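Local coordinates for Glyoxalase/bleomycin resistance protein/dioxygenase (Nocardioides sp., PDB 4MYM) that is probably a metal-dependent enzyme or antibiotic-binding protein of the glyoxalase/bleomycin resistance/dioxygenase superfamily, although its substrate is not established, at residues Thr50-Thr55 against Trp149-Trp154; His39-Ser44 against Gly62-Glu67; Glu46-Lys51 against Val71-Trp76. All coordinates share one frame; numbering follows the deposited sequence.

Interaction 1. Residues Thr50-Thr55 against Trp149-Trp154; sequences TKLGYT and WEYFAW
W149 NE1 is hydrogen-bonded to E147 OE2, the same carboxylate oxygen that is hydrogen-bonded to Y48 OH. This holds the pyrrole end of the indole. The six-membered end of the W149 ring projects toward L52 and Y54. L52 places CD1 over one face of it. This methyl of L52 lies 3.9 Å from the centroid of the six-membered ring of W149, only 15° off the ring normal, which makes a CH-pi contact. Y54 comes in at the edge instead. Y54 OH lies in the indole plane, 3.5 Å from W149 CH2, and Y54 CE1 is 3.9 Å from the same carbon. The W149 side chain leaves its strand with CG beside the backbone N (chi1 -68°), and L52 and Y54 approach it from the opposite direction. The second branch of L52 turns to Y151, where CD2 is 4.1 Å from Y151 OH. L118 of helix 108-120 packs on both L52 and Y151, F141 stacks on W149, and I31 of the second subunit packs against Y54 and W149. The contact joins the loop after helix 41-51 to strand 147-154, an inner strand of the sheet bounded by strands 99-104 and 130-132. All four touching residues are buried. The contact is held by van der Waals and CH-pi packing, with the Y54 hydroxyl oxygen at the indole edge, while the indole N-H finds its acceptor in E147.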
loop_
_atom_site.group_PDB
_atom_site.type_symbol
_atom_site.label_atom_id
_atom_site.label_comp_id
_atom_site.label_asym_id
_atom_site.label_seq_id
_atom_site.Cartn_x
_atom_site.Cartn_y
_atom_site.Cartn_z
ATOM N N THR A 50 -2.164 -10.486 -15.723
ATOM C CA THR A 50 -2.571 -11.861 -16.074
ATOM C C THR A 50 -2.907 -12.730 -14.859
ATOM O O THR A 50 -3.818 -13.555 -14.931
ATOM C CB THR A 50 -1.514 -12.577 -16.927
ATOM O OG1 THR A 50 -0.383 -12.879 -16.114
ATOM C CG2 THR A 50 -1.096 -11.706 -18.112
ATOM N N LYS A 51 -2.198 -12.547 -13.746
ATOM C CA LYS A 51 -2.425 -13.383 -12.558
ATOM C C LYS A 51 -3.500 -12.830 -11.648
ATOM O O LYS A 51 -4.313 -13.594 -11.122
ATOM C CB LYS A 51 -1.152 -13.567 -11.740
ATOM C CG LYS A 51 0.063 -14.015 -12.526
ATOM C CD LYS A 51 -0.094 -15.412 -13.062
ATOM C CE LYS A 51 1.208 -15.930 -13.664
ATOM N NZ LYS A 51 2.317 -15.911 -12.679
ATOM N N LEU A 52 -3.501 -11.512 -11.428
ATOM C CA LEU A 52 -4.455 -10.912 -10.493
ATOM C C LEU A 52 -5.596 -10.108 -11.125
ATOM O O LEU A 52 -6.463 -9.637 -10.400
ATOM C CB LEU A 52 -3.719 -10.037 -9.469
ATOM C CG LEU A 52 -2.641 -10.728 -8.645
ATOM C CD1 LEU A 52 -2.080 -9.766 -7.615
ATOM C CD2 LEU A 52 -3.219 -11.979 -7.978
ATOM N N GLY A 53 -5.588 -9.943 -12.447
ATOM C CA GLY A 53 -6.714 -9.346 -13.172
ATOM C C GLY A 53 -6.807 -7.834 -13.168
ATOM O O GLY A 53 -7.887 -7.277 -13.408
ATOM N N TYR A 54 -5.687 -7.159 -12.903
ATOM C CA TYR A 54 -5.662 -5.704 -12.968
ATOM C C TYR A 54 -5.661 -5.270 -14.424
ATOM O O TYR A 54 -5.213 -6.017 -15.310
ATOM C CB TYR A 54 -4.449 -5.136 -12.196
ATOM C CG TYR A 54 -4.651 -5.106 -10.693
ATOM C CD1 TYR A 54 -4.268 -6.180 -9.894
ATOM C CD2 TYR A 54 -5.228 -4.002 -10.063
ATOM C CE1 TYR A 54 -4.462 -6.163 -8.525
ATOM C CE2 TYR A 54 -5.414 -3.983 -8.700
ATOM C CZ TYR A 54 -5.030 -5.068 -7.934
ATOM O OH TYR A 54 -5.221 -5.053 -6.570
ATOM N N THR A 55 -6.187 -4.076 -14.687
ATOM C CA THR A 55 -6.212 -3.534 -16.047
ATOM C C THR A 55 -5.398 -2.244 -16.107
ATOM O O THR A 55 -5.603 -1.353 -15.288
ATOM C CB THR A 55 -7.657 -3.240 -16.495
ATOM O OG1 THR A 55 -8.415 -4.451 -16.448
ATOM C CG2 THR A 55 -7.689 -2.678 -17.924
ATOM N N TRP A 149 1.207 -10.567 -0.628
ATOM C CA TRP A 149 -0.242 -10.392 -0.574
ATOM C C TRP A 149 -0.861 -11.345 0.430
ATOM O O TRP A 149 -0.412 -12.494 0.584
ATOM C CB TRP A 149 -0.842 -10.669 -1.948
ATOM C CG TRP A 149 -0.483 -9.644 -3.001
ATOM C CD1 TRP A 149 0.738 -9.448 -3.584
ATOM C CD2 TRP A 149 -1.370 -8.698 -3.609
ATOM N NE1 TRP A 149 0.670 -8.428 -4.508
ATOM C CE2 TRP A 149 -0.611 -7.948 -4.540
ATOM C CE3 TRP A 149 -2.730 -8.406 -3.451
ATOM C CZ2 TRP A 149 -1.177 -6.920 -5.316
ATOM C CZ3 TRP A 149 -3.284 -7.393 -4.206
ATOM C CH2 TRP A 149 -2.507 -6.659 -5.130
ATOM N N GLU A 150 -1.874 -10.849 1.127
ATOM C CA GLU A 150 -2.668 -11.624 2.041
ATOM C C GLU A 150 -4.123 -11.512 1.586
ATOM O O GLU A 150 -4.606 -10.416 1.318
ATOM C CB GLU A 150 -2.542 -11.086 3.450
ATOM C CG GLU A 150 -3.421 -11.811 4.474
ATOM C CD GLU A 150 -3.578 -11.059 5.766
ATOM O OE1 GLU A 150 -4.029 -9.891 5.732
ATOM O OE2 GLU A 150 -3.291 -11.631 6.831
ATOM N N TYR A 151 -4.791 -12.651 1.438
ATOM C CA TYR A 151 -6.246 -12.685 1.344
ATOM C C TYR A 151 -6.672 -13.260 2.678
ATOM O O TYR A 151 -6.107 -14.261 3.137
ATOM C CB TYR A 151 -6.737 -13.576 0.198
ATOM C CG TYR A 151 -6.606 -13.049 -1.210
ATOM C CD1 TYR A 151 -5.558 -12.212 -1.596
ATOM C CD2 TYR A 151 -7.509 -13.442 -2.195
ATOM C CE1 TYR A 151 -5.442 -11.754 -2.893
ATOM C CE2 TYR A 151 -7.388 -12.995 -3.497
ATOM C CZ TYR A 151 -6.354 -12.144 -3.839
ATOM O OH TYR A 151 -6.229 -11.716 -5.141
ATOM N N PHE A 152 -7.624 -12.616 3.345
ATOM C CA PHE A 152 -8.047 -13.044 4.662
ATOM C C PHE A 152 -9.558 -12.892 4.793
ATOM O O PHE A 152 -10.166 -12.069 4.102
ATOM C CB PHE A 152 -7.332 -12.295 5.793
ATOM C CG PHE A 152 -7.765 -10.856 5.973
ATOM C CD1 PHE A 152 -7.264 -9.850 5.148
ATOM C CD2 PHE A 152 -8.642 -10.503 6.983
ATOM C CE1 PHE A 152 -7.663 -8.527 5.308
ATOM C CE2 PHE A 152 -9.045 -9.180 7.138
ATOM C CZ PHE A 152 -8.545 -8.197 6.314
ATOM N N ALA A 153 -10.134 -13.719 5.659
ATOM C CA ALA A 153 -11.535 -13.593 6.052
ATOM C C ALA A 153 -11.689 -13.982 7.521
ATOM O O ALA A 153 -11.044 -14.920 8.010
ATOM C CB ALA A 153 -12.414 -14.433 5.151
ATOM N N TRP A 154 -12.523 -13.226 8.231
ATOM C CA TRP A 154 -12.682 -13.396 9.662
ATOM C C TRP A 154 -13.463 -14.674 9.959
ATOM O O TRP A 154 -14.429 -14.979 9.278
ATOM C CB TRP A 154 -13.422 -12.208 10.284
ATOM C CG TRP A 154 -12.668 -10.927 10.204
ATOM C CD1 TRP A 154 -13.073 -9.786 9.599
ATOM C CD2 TRP A 154 -11.369 -10.665 10.739
ATOM N NE1 TRP A 154 -12.107 -8.825 9.716
ATOM C CE2 TRP A 154 -11.047 -9.340 10.408
ATOM C CE3 TRP A 154 -10.440 -11.428 11.449
ATOM C CZ2 TRP A 154 -9.835 -8.750 10.773
ATOM C CZ3 TRP A 154 -9.236 -10.846 11.809
ATOM C CH2 TRP A 154 -8.948 -9.515 11.472
#

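Interaction 2. Residues His39-Ser44 against Gly62-Glu67; sequences HDLEAS and GFADFE
L41 meets G62, F63 and A64 where the start of helix 41-51 packs on its sheet. The strand order of that sheet, 1-4-3-2, fits the vicinal oxygen chelate fold expected of this superfamily. H39 lies in the loop before the helix. D40 is the N-cap. Its OD1 accepts from A43 N at 3.2 Å, in a fairly straight bond (163°) that meets the oxygen from above the carboxylate plane. D40 O accepts from S44 N at 3.1 Å, an early turn of the helix. L41 carries the contact. Its CG stands opposite the backbone N (chi1 175°), and the two methyls spread along the strand. L41 CD2 rests on the G62-F63 peptide, 3.7 Å from F63 N, while the other methyl serves A64. E42 instead forms a salt bridge with R59. S44 OG is hydrogen-bonded to T38 OG1, which also bonds D40 N, so T38 ties the helix start to the strand before it. Just before strand 63-66, G62 has positive phi and presents only backbone to L41. F63 points away from the helix. Its side chain comes within about 3 Å (nearest atoms) of a bound bis-tris molecule, probably from the crystallisation liquor, which may mark a pocket on that side of the sheet. A64 points toward the helix. L41 CD1 lies 4.1 Å from A64 N and 4.2 Å from A64 CB.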
loop_
_atom_site.group_PDB
_atom_site.type_symbol
_atom_site.label_atom_id
_atom_site.label_comp_id
_atom_site.label_asym_id
_atom_site.label_seq_id
_atom_site.Cartn_x
_atom_site.Cartn_y
_atom_site.Cartn_z
ATOM N N HIS A 39 11.896 -3.457 -10.342
ATOM C CA HIS A 39 13.181 -3.497 -11.048
ATOM C C HIS A 39 13.041 -4.100 -12.445
ATOM O O HIS A 39 14.025 -4.259 -13.167
ATOM C CB HIS A 39 14.200 -4.287 -10.228
ATOM C CG HIS A 39 14.352 -3.772 -8.838
ATOM N ND1 HIS A 39 15.051 -2.622 -8.545
ATOM C CD2 HIS A 39 13.852 -4.217 -7.664
ATOM C CE1 HIS A 39 14.996 -2.397 -7.246
ATOM N NE2 HIS A 39 14.261 -3.342 -6.690
ATOM N N ASP A 40 11.811 -4.425 -12.823
ATOM C CA ASP A 40 11.515 -4.978 -14.136
ATOM C C ASP A 40 10.047 -4.718 -14.364
ATOM O O ASP A 40 9.194 -5.554 -14.051
ATOM C CB ASP A 40 11.845 -6.473 -14.190
ATOM C CG ASP A 40 11.644 -7.082 -15.588
ATOM O OD1 ASP A 40 10.920 -6.512 -16.449
ATOM O OD2 ASP A 40 12.211 -8.164 -15.808
ATOM N N LEU A 41 9.761 -3.529 -14.887
ATOM C CA LEU A 41 8.389 -3.059 -15.021
ATOM C C LEU A 41 7.541 -4.031 -15.846
ATOM O O LEU A 41 6.441 -4.386 -15.440
ATOM C CB LEU A 41 8.360 -1.656 -15.636
ATOM C CG LEU A 41 6.980 -1.082 -15.957
ATOM C CD1 LEU A 41 6.195 -0.829 -14.675
ATOM C CD2 LEU A 41 7.113 0.197 -16.772
ATOM N N GLU A 42 8.044 -4.471 -16.998
ATOM C CA GLU A 42 7.219 -5.298 -17.888
ATOM C C GLU A 42 6.854 -6.648 -17.282
ATOM O O GLU A 42 5.742 -7.119 -17.470
ATOM C CB GLU A 42 7.858 -5.453 -19.279
ATOM C CG GLU A 42 7.950 -4.142 -20.057
ATOM C CD GLU A 42 6.682 -3.306 -19.983
ATOM O OE1 GLU A 42 5.584 -3.862 -20.194
ATOM O OE2 GLU A 42 6.779 -2.090 -19.701
ATOM N N ALA A 43 7.769 -7.251 -16.531
ATOM C CA ALA A 43 7.475 -8.506 -15.835
ATOM C C ALA A 43 6.449 -8.280 -14.714
ATOM O O ALA A 43 5.550 -9.102 -14.509
ATOM C CB ALA A 43 8.754 -9.125 -15.284
ATOM N N SER A 44 6.579 -7.164 -14.000
ATOM C CA SER A 44 5.592 -6.781 -12.997
ATOM C C SER A 44 4.228 -6.550 -13.631
ATOM O O SER A 44 3.249 -7.095 -13.170
ATOM C CB SER A 44 6.044 -5.534 -12.221
ATOM O OG SER A 44 7.089 -5.855 -11.322
ATOM N N GLY A 62 9.070 4.406 -17.213
ATOM C CA GLY A 62 9.270 3.532 -16.059
ATOM C C GLY A 62 8.092 3.440 -15.108
ATOM O O GLY A 62 8.260 3.115 -13.940
ATOM N N PHE A 63 6.890 3.683 -15.616
ATOM C CA PHE A 63 5.712 3.725 -14.773
ATOM C C PHE A 63 4.499 3.131 -15.472
ATOM O O PHE A 63 4.275 3.346 -16.663
ATOM C CB PHE A 63 5.402 5.172 -14.354
ATOM C CG PHE A 63 4.188 5.302 -13.480
ATOM C CD1 PHE A 63 4.289 5.153 -12.103
ATOM C CD2 PHE A 63 2.946 5.560 -14.034
ATOM C CE1 PHE A 63 3.163 5.265 -11.294
ATOM C CE2 PHE A 63 1.820 5.675 -13.237
ATOM C CZ PHE A 63 1.925 5.523 -11.865
ATOM N N ALA A 64 3.717 2.388 -14.703
ATOM C CA ALA A 64 2.394 1.956 -15.122
ATOM C C ALA A 64 1.501 1.904 -13.894
ATOM O O ALA A 64 1.972 1.630 -12.792
ATOM C CB ALA A 64 2.463 0.597 -15.799
ATOM N N ASP A 65 0.219 2.218 -14.075
ATOM C CA ASP A 65 -0.763 1.972 -13.039
ATOM C C ASP A 65 -2.042 1.392 -13.606
ATOM O O ASP A 65 -2.240 1.332 -14.829
ATOM C CB ASP A 65 -1.019 3.214 -12.190
ATOM C CG ASP A 65 -1.697 4.332 -12.945
ATOM O OD1 ASP A 65 -2.053 4.189 -14.136
ATOM O OD2 ASP A 65 -1.879 5.381 -12.305
ATOM N N PHE A 66 -2.894 0.948 -12.702
ATOM C CA PHE A 66 -4.060 0.162 -13.063
ATOM C C PHE A 66 -5.343 0.871 -12.681
ATOM O O PHE A 66 -5.334 1.819 -11.883
ATOM C CB PHE A 66 -3.988 -1.201 -12.387
ATOM C CG PHE A 66 -2.728 -1.949 -12.690
ATOM C CD1 PHE A 66 -2.493 -2.440 -13.956
ATOM C CD2 PHE A 66 -1.774 -2.155 -11.709
ATOM C CE1 PHE A 66 -1.334 -3.133 -14.253
ATOM C CE2 PHE A 66 -0.606 -2.839 -11.992
ATOM C CZ PHE A 66 -0.380 -3.328 -13.272
ATOM N N GLU A 67 -6.446 0.392 -13.248
ATOM C CA GLU A 67 -7.757 1.005 -13.058
ATOM C C GLU A 67 -8.301 0.772 -11.654
ATOM O O GLU A 67 -8.003 -0.243 -11.014
ATOM C CB GLU A 67 -8.759 0.470 -14.098
ATOM C CG GLU A 67 -8.524 1.016 -15.501
ATOM C CD GLU A 67 -9.589 0.600 -16.511
ATOM O OE1 GLU A 67 -10.290 -0.423 -16.298
ATOM O OE2 GLU A 67 -9.713 1.306 -17.537
#

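Interaction 3. Residues Glu46-Lys51 against Val71-Trp76; sequences EFYTTK and VILALW
Y48 reaches from its helix to L73 and L75 and is the one residue of 46-51 that touches strand 72-77. Its CG stands beside the backbone N (chi1 -58°), which sends the ring out from the helix toward the sheet. The two leucines meet different sides of the ring's outline. L73 CD2 is 4.0 Å from Y48 CD1. L75 CD2 is 3.6 Å from Y48 CE2, and L75 CD1 also comes near CD2 of the tyrosine. Different turns at chi1 bring the two CD2 methyls to these places: L73 holds CG opposite its backbone N (180°), whereas L75 holds it beside that N (-46°). The L73 side chain runs at about a right angle to Y48. F47 CD1 lies over one face of the Y48 ring. Farther round the helix, E46 O accepts both T50 N at 3.0 Å and T50 OG1 at 2.7 Å, from opposite faces of the carbonyl plane. Y48 also packs on L36 and F66, so three strands of the sheet pack on its side chain. The contact is thus divided by chemistry: leucine methyls grip the buried ring, while the hydroxyl has its polar partner in E147.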
loop_
_atom_site.group_PDB
_atom_site.type_symbol
_atom_site.label_atom_id
_atom_site.label_comp_id
_atom_site.label_asym_id
_atom_site.label_seq_id
_atom_site.Cartn_x
_atom_site.Cartn_y
_atom_site.Cartn_z
ATOM N N GLU A 46 3.037 -7.797 -16.318
ATOM C CA GLU A 46 2.543 -9.126 -16.699
ATOM C C GLU A 46 1.908 -9.879 -15.513
ATOM O O GLU A 46 0.829 -10.470 -15.643
ATOM C CB GLU A 46 3.695 -9.938 -17.309
ATOM C CG GLU A 46 3.355 -11.367 -17.720
ATOM C CD GLU A 46 2.367 -11.454 -18.878
ATOM O OE1 GLU A 46 2.082 -10.419 -19.541
ATOM O OE2 GLU A 46 1.872 -12.580 -19.131
ATOM N N PHE A 47 2.560 -9.825 -14.355
ATOM C CA PHE A 47 2.056 -10.487 -13.144
ATOM C C PHE A 47 0.692 -9.942 -12.698
ATOM O O PHE A 47 -0.266 -10.698 -12.536
ATOM C CB PHE A 47 3.093 -10.359 -12.011
ATOM C CG PHE A 47 2.670 -10.992 -10.707
ATOM C CD1 PHE A 47 1.909 -10.290 -9.791
ATOM C CD2 PHE A 47 3.056 -12.297 -10.388
ATOM C CE1 PHE A 47 1.514 -10.866 -8.593
ATOM C CE2 PHE A 47 2.670 -12.879 -9.190
ATOM C CZ PHE A 47 1.900 -12.159 -8.285
ATOM N N TYR A 48 0.581 -8.621 -12.520
ATOM C CA TYR A 48 -0.650 -8.068 -11.943
ATOM C C TYR A 48 -1.836 -8.151 -12.880
ATOM O O TYR A 48 -2.967 -8.332 -12.417
ATOM C CB TYR A 48 -0.449 -6.633 -11.430
ATOM C CG TYR A 48 0.645 -6.595 -10.395
ATOM C CD1 TYR A 48 0.418 -7.030 -9.084
ATOM C CD2 TYR A 48 1.931 -6.196 -10.748
ATOM C CE1 TYR A 48 1.446 -7.032 -8.145
ATOM C CE2 TYR A 48 2.957 -6.190 -9.826
ATOM C CZ TYR A 48 2.715 -6.610 -8.540
ATOM O OH TYR A 48 3.761 -6.588 -7.664
ATOM N N THR A 49 -1.573 -8.022 -14.183
ATOM C CA THR A 49 -2.615 -8.139 -15.200
ATOM C C THR A 49 -3.080 -9.588 -15.378
ATOM O O THR A 49 -4.255 -9.891 -15.190
ATOM C CB THR A 49 -2.160 -7.585 -16.563
ATOM O OG1 THR A 49 -0.934 -8.214 -16.965
ATOM C CG2 THR A 49 -1.940 -6.083 -16.475
ATOM N N THR A 50 -2.164 -10.486 -15.723
ATOM C CA THR A 50 -2.571 -11.861 -16.074
ATOM C C THR A 50 -2.907 -12.730 -14.859
ATOM O O THR A 50 -3.818 -13.555 -14.931
ATOM C CB THR A 50 -1.514 -12.577 -16.927
ATOM O OG1 THR A 50 -0.383 -12.879 -16.114
ATOM C CG2 THR A 50 -1.096 -11.706 -18.112
ATOM N N LYS A 51 -2.198 -12.547 -13.746
ATOM C CA LYS A 51 -2.425 -13.383 -12.558
ATOM C C LYS A 51 -3.500 -12.830 -11.648
ATOM O O LYS A 51 -4.313 -13.594 -11.122
ATOM C CB LYS A 51 -1.152 -13.567 -11.740
ATOM C CG LYS A 51 0.063 -14.015 -12.526
ATOM C CD LYS A 51 -0.094 -15.412 -13.062
ATOM C CE LYS A 51 1.208 -15.930 -13.664
ATOM N NZ LYS A 51 2.317 -15.911 -12.679
ATOM N N VAL A 71 -8.277 1.869 -4.035
ATOM C CA VAL A 71 -6.892 2.322 -4.140
ATOM C C VAL A 71 -6.316 1.961 -5.520
ATOM O O VAL A 71 -6.595 0.893 -6.071
ATOM C CB VAL A 71 -6.025 1.763 -2.983
ATOM C CG1 VAL A 71 -5.789 0.274 -3.159
ATOM C CG2 VAL A 71 -4.694 2.500 -2.898
ATOM N N ILE A 72 -5.555 2.881 -6.098
ATOM C CA ILE A 72 -4.955 2.679 -7.401
ATOM C C ILE A 72 -3.627 1.955 -7.180
ATOM O O ILE A 72 -2.790 2.418 -6.408
ATOM C CB ILE A 72 -4.694 4.010 -8.125
ATOM C CG1 ILE A 72 -6.018 4.758 -8.374
ATOM C CG2 ILE A 72 -3.909 3.788 -9.419
ATOM C CD1 ILE A 72 -7.037 3.991 -9.193
ATOM N N LEU A 73 -3.457 0.804 -7.827
ATOM C CA LEU A 73 -2.188 0.084 -7.761
ATOM C C LEU A 73 -1.299 0.579 -8.879
ATOM O O LEU A 73 -1.730 0.656 -10.038
ATOM C CB LEU A 73 -2.411 -1.419 -7.884
ATOM C CG LEU A 73 -1.173 -2.320 -7.834
ATOM C CD1 LEU A 73 -0.459 -2.252 -6.492
ATOM C CD2 LEU A 73 -1.622 -3.742 -8.120
ATOM N N ALA A 74 -0.058 0.904 -8.528
ATOM C CA ALA A 74 0.908 1.460 -9.465
ATOM C C ALA A 74 2.280 0.788 -9.331
ATOM O O ALA A 74 2.588 0.150 -8.317
ATOM C CB ALA A 74 1.030 2.966 -9.247
ATOM N N LEU A 75 3.081 0.910 -10.385
ATOM C CA LEU A 75 4.436 0.376 -10.405
ATOM C C LEU A 75 5.376 1.431 -10.950
ATOM O O LEU A 75 5.095 2.038 -11.973
ATOM C CB LEU A 75 4.509 -0.856 -11.305
ATOM C CG LEU A 75 3.400 -1.906 -11.156
ATOM C CD1 LEU A 75 3.412 -2.853 -12.357
ATOM C CD2 LEU A 75 3.560 -2.667 -9.855
ATOM N N TRP A 76 6.521 1.591 -10.312
ATOM C CA TRP A 76 7.471 2.624 -10.706
ATOM C C TRP A 76 8.886 2.070 -10.560
ATOM O O TRP A 76 9.269 1.593 -9.491
ATOM C CB TRP A 76 7.279 3.854 -9.817
ATOM C CG TRP A 76 7.830 5.151 -10.359
ATOM C CD1 TRP A 76 8.526 5.357 -11.519
ATOM C CD2 TRP A 76 7.728 6.422 -9.725
ATOM N NE1 TRP A 76 8.861 6.698 -11.643
ATOM C CE2 TRP A 76 8.385 7.364 -10.549
ATOM C CE3 TRP A 76 7.137 6.859 -8.541
ATOM C CZ2 TRP A 76 8.459 8.715 -10.221
ATOM C CZ3 TRP A 76 7.221 8.208 -8.216
ATOM C CH2 TRP A 76 7.876 9.114 -9.061
#

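All three contacts use helix 41-51 or the residues flanking it. Along the chain their first segments come in the order 39-44, 46-51, 50-55. Interactions 2 and 3 have centres about 7 Å apart and reach the neighbouring antiparallel strands 63-66 and 72-77 of one sheet. Interaction 1 is centred about 11 Å from interaction 3 and about 17 Å from interaction 2, and it reaches the other sheet through strand 147-154. The backbone pair Y54 N to Y48 O, at 3.0 Å, links interactions 1 and 3. The two 1-4-3-2 sheets are consistent with paired beta-alpha-beta-beta-beta modules of the vicinal oxygen chelate fold; helix 41-51 packs on its own sheet and the following loop meets the other.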